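Local coordinates for protein DNA ligase (Aquifex aeolicus, PDB 3QWU) that probably joins nucleic-acid ends in an ATP-dependent reaction and binds adenosine and calcium, at residues I57-L63 against R227-I231; P74-E79 against E186-T192; V81-R87 against V128-A134. All blocks are in the same frame, centred on the assembly; numbering follows the deposited sequence.

Contact 1: residues I57-L63 against R227-I231; sequences IGRIFLL and RAKYI. With ADN (adenosine), chain C.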
# COMPACT_ATOMS: atom_id res chain seq x y z
N ILE A 57 0.66 -4.35 21.66
CA ILE A 57 2.01 -3.85 21.98
C ILE A 57 2.49 -2.86 20.91
O ILE A 57 2.50 -3.17 19.74
CB ILE A 57 3.03 -5.00 22.07
CG1 ILE A 57 2.45 -6.15 22.89
CG2 ILE A 57 4.40 -4.47 22.55
CD1 ILE A 57 3.45 -7.26 23.26
N GLY A 58 2.88 -1.67 21.29
CA GLY A 58 3.47 -0.74 20.34
C GLY A 58 4.86 -1.15 19.86
O GLY A 58 5.56 -1.98 20.48
N ARG A 59 5.24 -0.58 18.74
CA ARG A 59 6.44 -0.87 18.03
C ARG A 59 7.29 0.38 18.11
O ARG A 59 6.80 1.45 17.83
CB ARG A 59 6.07 -1.16 16.56
CG ARG A 59 6.99 -2.16 15.81
CD ARG A 59 6.41 -2.70 14.46
NE ARG A 59 5.89 -4.09 14.47
CZ ARG A 59 4.58 -4.41 14.31
NH1 ARG A 59 4.20 -5.69 14.31
NH2 ARG A 59 3.61 -3.47 14.15
N ILE A 60 8.55 0.25 18.51
CA ILE A 60 9.53 1.30 18.27
C ILE A 60 10.31 0.97 17.01
O ILE A 60 10.59 -0.23 16.69
CB ILE A 60 10.56 1.54 19.43
CG1 ILE A 60 11.16 0.25 19.97
CG2 ILE A 60 9.93 2.30 20.54
CD1 ILE A 60 12.14 0.44 21.18
N PHE A 61 10.70 2.03 16.31
CA PHE A 61 11.42 1.94 15.03
C PHE A 61 12.89 2.26 15.21
O PHE A 61 13.72 1.86 14.37
CB PHE A 61 10.82 2.90 14.00
CG PHE A 61 9.48 2.45 13.41
CD1 PHE A 61 8.40 2.09 14.22
CD2 PHE A 61 9.31 2.46 12.02
CE1 PHE A 61 7.16 1.68 13.65
CE2 PHE A 61 8.10 2.06 11.42
CZ PHE A 61 7.01 1.68 12.25
N LEU A 62 13.23 2.99 16.27
CA LEU A 62 14.64 3.34 16.56
C LEU A 62 14.92 2.64 17.85
O LEU A 62 14.19 2.80 18.82
CB LEU A 62 14.86 4.85 16.68
CG LEU A 62 14.97 5.61 15.35
CD1 LEU A 62 15.09 7.14 15.52
CD2 LEU A 62 16.16 5.10 14.55
N LEU A 63 15.91 1.78 17.85
CA LEU A 63 16.14 0.95 19.04
C LEU A 63 16.64 1.86 20.16
O LEU A 63 16.09 1.87 21.26
CB LEU A 63 17.12 -0.18 18.72
CG LEU A 63 17.48 -1.23 19.75
CD1 LEU A 63 16.27 -1.85 20.42
CD2 LEU A 63 18.31 -2.32 19.01
N ARG A 227 5.00 -2.12 27.79
CA ARG A 227 5.61 -2.99 26.80
C ARG A 227 5.89 -2.29 25.49
O ARG A 227 5.21 -1.32 25.13
CB ARG A 227 4.67 -4.15 26.51
CG ARG A 227 4.63 -5.17 27.58
CD ARG A 227 3.29 -5.24 28.30
NE ARG A 227 3.55 -6.10 29.44
CZ ARG A 227 3.63 -7.43 29.38
NH1 ARG A 227 3.36 -8.10 28.24
NH2 ARG A 227 3.96 -8.11 30.47
N ALA A 228 6.87 -2.83 24.77
CA ALA A 228 7.23 -2.36 23.42
C ALA A 228 7.97 -3.43 22.67
O ALA A 228 8.71 -4.18 23.24
CB ALA A 228 8.05 -1.09 23.47
N LYS A 229 7.79 -3.50 21.35
CA LYS A 229 8.44 -4.54 20.56
C LYS A 229 9.29 -3.95 19.44
O LYS A 229 9.02 -2.84 18.94
CB LYS A 229 7.40 -5.50 19.98
CG LYS A 229 6.38 -4.86 19.03
CD LYS A 229 5.49 -5.99 18.39
CE LYS A 229 4.03 -5.56 18.20
NZ LYS A 229 3.74 -4.63 17.07
N TYR A 230 10.32 -4.68 19.06
CA TYR A 230 11.18 -4.28 17.98
C TYR A 230 11.48 -5.51 17.13
O TYR A 230 11.74 -6.60 17.69
CB TYR A 230 12.44 -3.65 18.55
CG TYR A 230 13.42 -3.24 17.52
CD1 TYR A 230 14.45 -4.10 17.13
CD2 TYR A 230 13.32 -1.98 16.91
CE1 TYR A 230 15.39 -3.69 16.13
CE2 TYR A 230 14.21 -1.56 15.92
CZ TYR A 230 15.25 -2.42 15.52
OH TYR A 230 16.10 -1.98 14.51
N ILE A 231 11.41 -5.33 15.79
CA ILE A 231 11.50 -6.42 14.79
C ILE A 231 12.84 -6.34 14.03
O ILE A 231 13.36 -5.26 13.74
CB ILE A 231 10.29 -6.33 13.82
CG1 ILE A 231 8.99 -6.06 14.66
CG2 ILE A 231 10.11 -7.60 12.91
CD1 ILE A 231 8.27 -7.24 15.49
O5' ADN C . 1.57 -8.02 19.47
C5' ADN C . 2.77 -8.78 19.64
C4' ADN C . 2.48 -10.26 19.45
O4' ADN C . 3.70 -11.05 19.43
C3' ADN C . 1.65 -10.80 20.61
O3' ADN C . 0.24 -10.71 20.44
C2' ADN C . 2.12 -12.24 20.75
O2' ADN C . 1.20 -13.14 20.16
C1' ADN C . 3.47 -12.33 20.05
N9 ADN C . 4.60 -12.61 20.94
C8 ADN C . 5.62 -13.45 20.62
N7 ADN C . 6.54 -13.53 21.62
C5 ADN C . 6.10 -12.69 22.58
C6 ADN C . 6.62 -12.27 23.89
N6 ADN C . 7.79 -12.81 24.30
N1 ADN C . 5.87 -11.40 24.64
C2 ADN C . 4.70 -10.89 24.16
N3 ADN C . 4.18 -11.21 22.94
C4 ADN C . 4.82 -12.09 22.15
O HOH W 1 10.11 -2.52 15.18
O HOH W 2 16.04 0.71 14.26
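Arg227 meets Ile57 through CB, 4.0 Å from Ile57 CG2. Its end forms a salt bridge with Asp158. Ala228 takes the same methyl, with Ile57 CG2 3.6 Å from Ala228 CA. Ile57 sets its CG2 anti to the backbone N, which aims this branch at the strand. Its other branch carries CD1 to the adenine, 3.9 Å from C2 of adenosine.

The backbone of Lys229 makes two bonds to segment 57-63. Its N donates to Gly58 O at 2.8 Å, and its O receives Ile60 N at 3.2 Å. The pairing is parallel, with the short strand axes 52° apart. The Lys229 side chain bends at chi3 and chi4 and runs past Ile57 O, with CE 3.2 Å from it. Its NZ ends over one face of the Arg59 guanidinium, 3.0 Å from Arg59 NH1. Both groups are positive, and no hydrogen bond joins them. Such a basic cluster beside O5' of adenosine is consistent with a pocket for the phosphates of ATP.

Tyr230 brings its ring edge to Ile60 O, with CD2 3.3 Å away. Leu63 CB lies over one ring face. A water links Tyr230 OH to Phe61 O. Ile231 touches the guanidinium edge of Arg59 with CG1, and a second water joins its N to Ile60 O.

Strand 58-60 is the edge strand of a mixed sheet within this chain, and strand 215-220 flanks 227-231 on the other side. Helices 195-210 and 254-269 pack on Tyr230. Arg59 and Ile60 also pair with an antiparallel strand of the second subunit, which continues the sheet.

Contact 2: residues P74-E79 against E186-T192; sequences PFWVEE and EILGRFT. With ADN (adenosine), chain C; GOL (glycerol), chain E.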
# COMPACT_ATOMS: atom_id res chain seq x y z
N PRO A 74 14.15 -0.15 34.69
CA PRO A 74 14.72 -1.28 33.99
C PRO A 74 13.67 -2.12 33.31
O PRO A 74 12.47 -2.06 33.67
CB PRO A 74 15.34 -2.10 35.11
CG PRO A 74 15.57 -1.15 36.23
CD PRO A 74 14.47 -0.17 36.13
N PHE A 75 14.11 -2.91 32.34
CA PHE A 75 13.18 -3.70 31.59
C PHE A 75 13.76 -5.03 31.19
O PHE A 75 14.96 -5.17 30.88
CB PHE A 75 12.67 -2.92 30.34
CG PHE A 75 13.76 -2.35 29.53
CD1 PHE A 75 14.33 -3.09 28.52
CD2 PHE A 75 14.26 -1.09 29.82
CE1 PHE A 75 15.37 -2.57 27.78
CE2 PHE A 75 15.30 -0.59 29.12
CZ PHE A 75 15.86 -1.32 28.06
N TRP A 76 12.88 -6.01 31.20
CA TRP A 76 13.21 -7.34 30.75
C TRP A 76 13.08 -7.44 29.21
O TRP A 76 12.14 -6.91 28.62
CB TRP A 76 12.29 -8.35 31.44
CG TRP A 76 12.56 -8.54 32.91
CD1 TRP A 76 11.94 -7.93 33.95
CD2 TRP A 76 13.52 -9.42 33.49
NE1 TRP A 76 12.43 -8.38 35.14
CE2 TRP A 76 13.41 -9.30 34.89
CE3 TRP A 76 14.47 -10.31 32.96
CZ2 TRP A 76 14.20 -10.02 35.77
CZ3 TRP A 76 15.25 -11.05 33.84
CH2 TRP A 76 15.13 -10.88 35.23
N VAL A 77 14.01 -8.15 28.60
CA VAL A 77 14.02 -8.35 27.16
C VAL A 77 13.74 -9.79 26.92
O VAL A 77 14.41 -10.64 27.45
CB VAL A 77 15.34 -7.93 26.61
CG1 VAL A 77 15.47 -8.27 25.14
CG2 VAL A 77 15.49 -6.39 26.83
N GLU A 78 12.67 -10.04 26.19
CA GLU A 78 12.21 -11.39 25.83
C GLU A 78 12.19 -11.60 24.31
O GLU A 78 12.00 -10.65 23.58
CB GLU A 78 10.79 -11.62 26.34
CG GLU A 78 10.73 -11.70 27.81
CD GLU A 78 9.35 -12.06 28.32
OE1 GLU A 78 8.33 -11.89 27.60
OE2 GLU A 78 9.30 -12.55 29.45
N GLU A 79 12.36 -12.84 23.85
CA GLU A 79 12.28 -13.13 22.43
C GLU A 79 10.83 -13.05 21.98
O GLU A 79 9.93 -13.54 22.65
CB GLU A 79 12.82 -14.52 22.08
CG GLU A 79 12.65 -14.80 20.55
CD GLU A 79 13.05 -16.22 20.10
OE1 GLU A 79 13.40 -17.03 20.97
OE2 GLU A 79 13.01 -16.52 18.89
N GLU A 186 12.53 -17.28 25.18
CA GLU A 186 13.87 -17.05 25.71
C GLU A 186 13.87 -15.73 26.45
O GLU A 186 13.30 -14.76 25.96
CB GLU A 186 14.94 -17.03 24.59
CG GLU A 186 16.34 -16.53 25.08
CD GLU A 186 17.45 -16.55 24.04
OE1 GLU A 186 17.14 -16.72 22.86
OE2 GLU A 186 18.65 -16.38 24.39
N ILE A 187 14.53 -15.67 27.63
CA ILE A 187 14.65 -14.43 28.38
C ILE A 187 16.08 -13.97 28.22
O ILE A 187 17.01 -14.73 28.55
CB ILE A 187 14.38 -14.59 29.84
CG1 ILE A 187 13.06 -15.35 30.12
CG2 ILE A 187 14.36 -13.20 30.54
CD1 ILE A 187 11.75 -14.48 30.21
N LEU A 188 16.28 -12.75 27.70
CA LEU A 188 17.63 -12.24 27.45
C LEU A 188 18.24 -11.59 28.68
O LEU A 188 19.47 -11.57 28.83
CB LEU A 188 17.65 -11.24 26.31
CG LEU A 188 17.51 -11.82 24.90
CD1 LEU A 188 18.62 -12.88 24.64
CD2 LEU A 188 16.07 -12.35 24.58
N GLY A 189 17.36 -11.06 29.54
CA GLY A 189 17.73 -10.52 30.82
C GLY A 189 17.05 -9.18 31.08
O GLY A 189 16.08 -8.79 30.39
N ARG A 190 17.56 -8.50 32.10
CA ARG A 190 17.01 -7.28 32.64
C ARG A 190 17.97 -6.17 32.35
O ARG A 190 19.15 -6.27 32.67
CB ARG A 190 16.86 -7.43 34.15
CG ARG A 190 16.26 -6.25 34.83
CD ARG A 190 15.92 -6.62 36.20
NE ARG A 190 15.02 -5.68 36.82
CZ ARG A 190 15.41 -4.57 37.43
NH1 ARG A 190 16.69 -4.26 37.46
NH2 ARG A 190 14.49 -3.77 37.98
N PHE A 191 17.47 -5.10 31.74
CA PHE A 191 18.36 -4.07 31.16
C PHE A 191 17.88 -2.69 31.49
O PHE A 191 16.72 -2.52 31.88
CB PHE A 191 18.44 -4.21 29.63
CG PHE A 191 19.11 -5.47 29.17
CD1 PHE A 191 20.48 -5.54 29.04
CD2 PHE A 191 18.36 -6.60 28.88
CE1 PHE A 191 21.11 -6.73 28.65
CE2 PHE A 191 18.96 -7.77 28.46
CZ PHE A 191 20.33 -7.84 28.35
N THR A 192 18.78 -1.72 31.29
CA THR A 192 18.46 -0.29 31.29
C THR A 192 18.88 0.30 29.97
O THR A 192 19.72 -0.30 29.27
CB THR A 192 19.25 0.48 32.39
OG1 THR A 192 20.64 0.45 32.04
CG2 THR A 192 19.07 -0.14 33.76
O5' ADN C . 1.57 -8.02 19.47
C5' ADN C . 2.77 -8.78 19.64
C4' ADN C . 2.48 -10.26 19.45
O4' ADN C . 3.70 -11.05 19.43
C3' ADN C . 1.65 -10.80 20.61
O3' ADN C . 0.24 -10.71 20.44
C2' ADN C . 2.12 -12.24 20.75
O2' ADN C . 1.20 -13.14 20.16
C1' ADN C . 3.47 -12.33 20.05
N9 ADN C . 4.60 -12.61 20.94
C8 ADN C . 5.62 -13.45 20.62
N7 ADN C . 6.54 -13.53 21.62
C5 ADN C . 6.10 -12.69 22.58
C6 ADN C . 6.62 -12.27 23.89
N6 ADN C . 7.79 -12.81 24.30
N1 ADN C . 5.87 -11.40 24.64
C2 ADN C . 4.70 -10.89 24.16
N3 ADN C . 4.18 -11.21 22.94
C4 ADN C . 4.82 -12.09 22.15
C1 GOL E . 11.84 -19.47 22.27
O1 GOL E . 11.92 -18.08 22.50
C2 GOL E . 13.10 -20.13 22.80
O2 GOL E . 12.75 -21.15 23.70
C3 GOL E . 14.08 -20.58 21.71
O3 GOL E . 14.63 -21.88 21.91
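Phe75 and Phe191 pair through their backbones, Phe75 N to Phe191 O and Phe191 N to Phe75 O, each at 2.7 Å. The strands run antiparallel. Val77 N donates to Gly189 O, but Val77 O takes the N of Leu188, so the register slips by one at a beta bulge. Glu79 N to Glu186 O resumes the pairing beyond it. Gly189 has a positive phi of 135°, where a side chain would collide with the preceding carbonyl oxygen.

The tight part is the face of Phe75, Val77 and Phe191. Val77 CG2 presses on Phe191 CD2 at 3.5 Å, the two side chains crossing near a right angle. Phe75 CE1 reaches Phe191 CB at 3.9 Å. Its chi1 of 50° swings the ring between backbone N and carbonyl carbon, and one ring face lies over Phe191 O. Leu188 CB adds to Val77 CG1.

The opposite face is more open to solvent, at Arg190. Its extended chain lays CB over the six-membered ring of Trp76, 3.7 Å from the centroid, a CH-pi contact. Beyond it, the guanidinium turns one face to Pro74 CB and forms a salt bridge with Asp221. Farther along, Glu78 lies beside Ile187, which touches OE2 with CD1. That oxygen is salt-bridged to Lys173 and hydrogen-bonded to Gln170. Glu78 OE1 is salt-bridged to Lys219 and accepts adenosine N6 weakly, while Glu79 O takes N6 at 2.8 Å. These bonds are consistent with recognition of the adenine amino group.

Strand 187-191 is outermost in the sheet within this chain, and strand 215-220 lies beyond 75-80. Helix 195-210 packs on Phe75 and Leu188; helix 170-180 meets Trp76 and Ile187 on the other face.

Contact 3: residues V81-R87 against V128-A134; sequences VDGYNTR and VICAEVA. With CA (calcium ion), chain D; ADN (adenosine), chain C.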
# COMPACT_ATOMS: atom_id res chain seq x y z
N VAL A 81 8.48 -14.48 19.43
CA VAL A 81 8.42 -15.70 18.64
C VAL A 81 7.32 -15.50 17.60
O VAL A 81 6.20 -15.04 17.91
CB VAL A 81 8.13 -16.95 19.53
CG1 VAL A 81 7.79 -18.15 18.65
CG2 VAL A 81 9.30 -17.28 20.42
N ASP A 82 7.64 -15.84 16.38
CA ASP A 82 6.76 -15.63 15.25
C ASP A 82 5.85 -16.84 15.06
O ASP A 82 6.22 -17.83 14.44
CB ASP A 82 7.57 -15.34 14.01
CG ASP A 82 6.70 -14.93 12.82
OD1 ASP A 82 5.54 -14.48 13.00
OD2 ASP A 82 7.18 -15.03 11.68
N GLY A 83 4.66 -16.75 15.63
CA GLY A 83 3.66 -17.80 15.50
C GLY A 83 2.32 -17.09 15.65
O GLY A 83 2.14 -16.00 15.12
N TYR A 84 1.38 -17.68 16.39
CA TYR A 84 0.14 -17.00 16.71
C TYR A 84 -0.13 -17.02 18.21
O TYR A 84 0.31 -17.86 18.95
CB TYR A 84 -1.02 -17.57 15.89
CG TYR A 84 -1.39 -19.03 16.25
CD1 TYR A 84 -2.45 -19.30 17.11
CD2 TYR A 84 -0.67 -20.12 15.74
CE1 TYR A 84 -2.80 -20.61 17.44
CE2 TYR A 84 -1.01 -21.46 16.08
CZ TYR A 84 -2.09 -21.68 16.92
OH TYR A 84 -2.44 -22.94 17.29
N ASN A 85 -0.85 -16.01 18.64
CA ASN A 85 -1.14 -15.75 20.01
C ASN A 85 -2.23 -16.68 20.52
O ASN A 85 -3.25 -16.93 19.83
CB ASN A 85 -1.64 -14.31 20.09
CG ASN A 85 -1.96 -13.89 21.46
OD1 ASN A 85 -3.02 -14.25 22.01
ND2 ASN A 85 -1.11 -13.06 22.01
N THR A 86 -2.03 -17.18 21.73
CA THR A 86 -3.06 -17.97 22.35
C THR A 86 -3.22 -17.65 23.81
O THR A 86 -2.26 -17.28 24.51
CB THR A 86 -2.80 -19.47 22.18
OG1 THR A 86 -4.08 -20.13 22.28
CG2 THR A 86 -1.88 -19.99 23.27
N ARG A 87 -4.47 -17.79 24.25
CA ARG A 87 -4.85 -17.53 25.63
C ARG A 87 -5.54 -18.81 26.13
O ARG A 87 -6.50 -19.28 25.52
CB ARG A 87 -5.78 -16.34 25.69
CG ARG A 87 -5.05 -14.97 25.80
CD ARG A 87 -6.07 -13.84 25.65
NE ARG A 87 -6.73 -13.99 24.36
CZ ARG A 87 -7.96 -13.58 24.08
NH1 ARG A 87 -8.68 -12.94 24.98
NH2 ARG A 87 -8.46 -13.79 22.87
N VAL A 128 -4.74 -17.35 33.31
CA VAL A 128 -4.84 -17.46 31.87
C VAL A 128 -3.43 -17.44 31.32
O VAL A 128 -2.64 -16.53 31.65
CB VAL A 128 -5.57 -16.29 31.26
CG1 VAL A 128 -5.69 -16.52 29.77
CG2 VAL A 128 -6.96 -16.03 32.02
N ILE A 129 -3.09 -18.47 30.53
CA ILE A 129 -1.71 -18.60 30.06
C ILE A 129 -1.67 -17.93 28.72
O ILE A 129 -2.44 -18.28 27.85
CB ILE A 129 -1.28 -20.07 29.87
CG1 ILE A 129 -1.48 -20.86 31.16
CG2 ILE A 129 0.17 -20.16 29.39
CD1 ILE A 129 -1.36 -22.36 30.97
N CYS A 130 -0.76 -16.97 28.57
CA CYS A 130 -0.56 -16.28 27.31
C CYS A 130 0.73 -16.87 26.67
O CYS A 130 1.82 -16.74 27.22
CB CYS A 130 -0.42 -14.78 27.54
SG CYS A 130 -1.88 -14.02 28.25
N ALA A 131 0.56 -17.49 25.51
CA ALA A 131 1.64 -18.18 24.81
C ALA A 131 1.53 -18.01 23.30
O ALA A 131 0.44 -17.82 22.75
CB ALA A 131 1.62 -19.68 25.14
N GLU A 132 2.69 -18.11 22.67
CA GLU A 132 2.79 -18.19 21.21
C GLU A 132 2.84 -19.66 20.81
O GLU A 132 3.66 -20.40 21.36
CB GLU A 132 4.07 -17.54 20.74
CG GLU A 132 4.04 -17.09 19.27
CD GLU A 132 3.15 -15.86 19.02
OE1 GLU A 132 2.57 -15.37 20.00
OE2 GLU A 132 3.04 -15.41 17.85
N VAL A 133 1.97 -20.07 19.88
CA VAL A 133 2.10 -21.35 19.22
C VAL A 133 2.80 -21.17 17.86
O VAL A 133 2.44 -20.29 17.07
CB VAL A 133 0.75 -21.97 18.98
CG1 VAL A 133 0.91 -23.34 18.35
CG2 VAL A 133 -0.00 -22.11 20.28
N ALA A 134 3.78 -22.02 17.57
CA ALA A 134 4.67 -21.80 16.42
C ALA A 134 5.20 -23.10 15.88
O ALA A 134 5.40 -24.10 16.65
CB ALA A 134 5.83 -20.86 16.81
CA CA D . 7.75 -13.01 10.16
O5' ADN C . 1.57 -8.02 19.47
C5' ADN C . 2.77 -8.78 19.64
C4' ADN C . 2.48 -10.26 19.45
O4' ADN C . 3.70 -11.05 19.43
C3' ADN C . 1.65 -10.80 20.61
O3' ADN C . 0.24 -10.71 20.44
C2' ADN C . 2.12 -12.24 20.75
O2' ADN C . 1.20 -13.14 20.16
C1' ADN C . 3.47 -12.33 20.05
N9 ADN C . 4.60 -12.61 20.94
C8 ADN C . 5.62 -13.45 20.62
N7 ADN C . 6.54 -13.53 21.62
C5 ADN C . 6.10 -12.69 22.58
C6 ADN C . 6.62 -12.27 23.89
N6 ADN C . 7.79 -12.81 24.30
N1 ADN C . 5.87 -11.40 24.64
C2 ADN C . 4.70 -10.89 24.16
N3 ADN C . 4.18 -11.21 22.94
C4 ADN C . 4.82 -12.09 22.15
O HOH W 3 5.48 -12.89 10.73
O HOH W 4 7.31 -11.05 11.14
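Tyr84 and Val133 exchange two backbone bonds of 2.9 Å, N of each to O of the other, and Thr86 and Ala131 repeat the pattern in an antiparallel pair whose axes lie 142° apart. On one face Tyr84 lies alongside Val133, with Val133 CB over the ring at 3.8 Å from its centroid. A chi1 of 67° folds the phenol back over that neighbour, and its OH bonds to Thr108. An alanine here is likely to leave Val133 CB without the ring over it and Thr108 OG1 without its hydrogen-bond partner.

Asn85 and Glu132 stand on the other face, toward adenosine. Glu132 OE1 accepts the ribose O2' at 2.6 Å, its chain bent at chi2 to get there. Asn85 ND2 donates to the same O2' at 3.0 Å, so this hydroxyl is held by two side chains.

The sequence Lys80-Val81-Asp82-Gly83 fits motif I, KxDG, of the covalent nucleotidyltransferases. At Gly83 a beta carbon would fall 2.0 Å from Val133 O, so any side chain would probably clash here. Asp82 points away from strand 128-134, and its OD2 binds calcium at 2.6 Å. Glu143, Asp239 and two waters complete the metal's ligands. Val81 CG1 rests on Ala134 CB at 3.8 Å. At the far end Arg87 CG passes Cys130 SG, and its guanidinium leads on to Ser99 O.

In the fold
All three contacts touch the same adenosine. Contact 2 takes the amino group of the base, contact 3 holds the ribose, and contact 1 lies beside both base and O5' with van der Waals contacts. Contacts 1 and 2 share the mixed sheet, with centres about 14 Å apart and nearest atoms about 6 Å apart. Contact 3 belongs to a separate antiparallel sheet, its centre about 18 Å from each of the others. Segments 74-79 and 81-87 flank Lys80, whose NZ bonds to adenosine, so the chain passes from one sheet to the other at the nucleoside. Asp82 of contact 3 reaches the calcium, and Ile231 of contact 1 comes within about 7 Å of it by side chain.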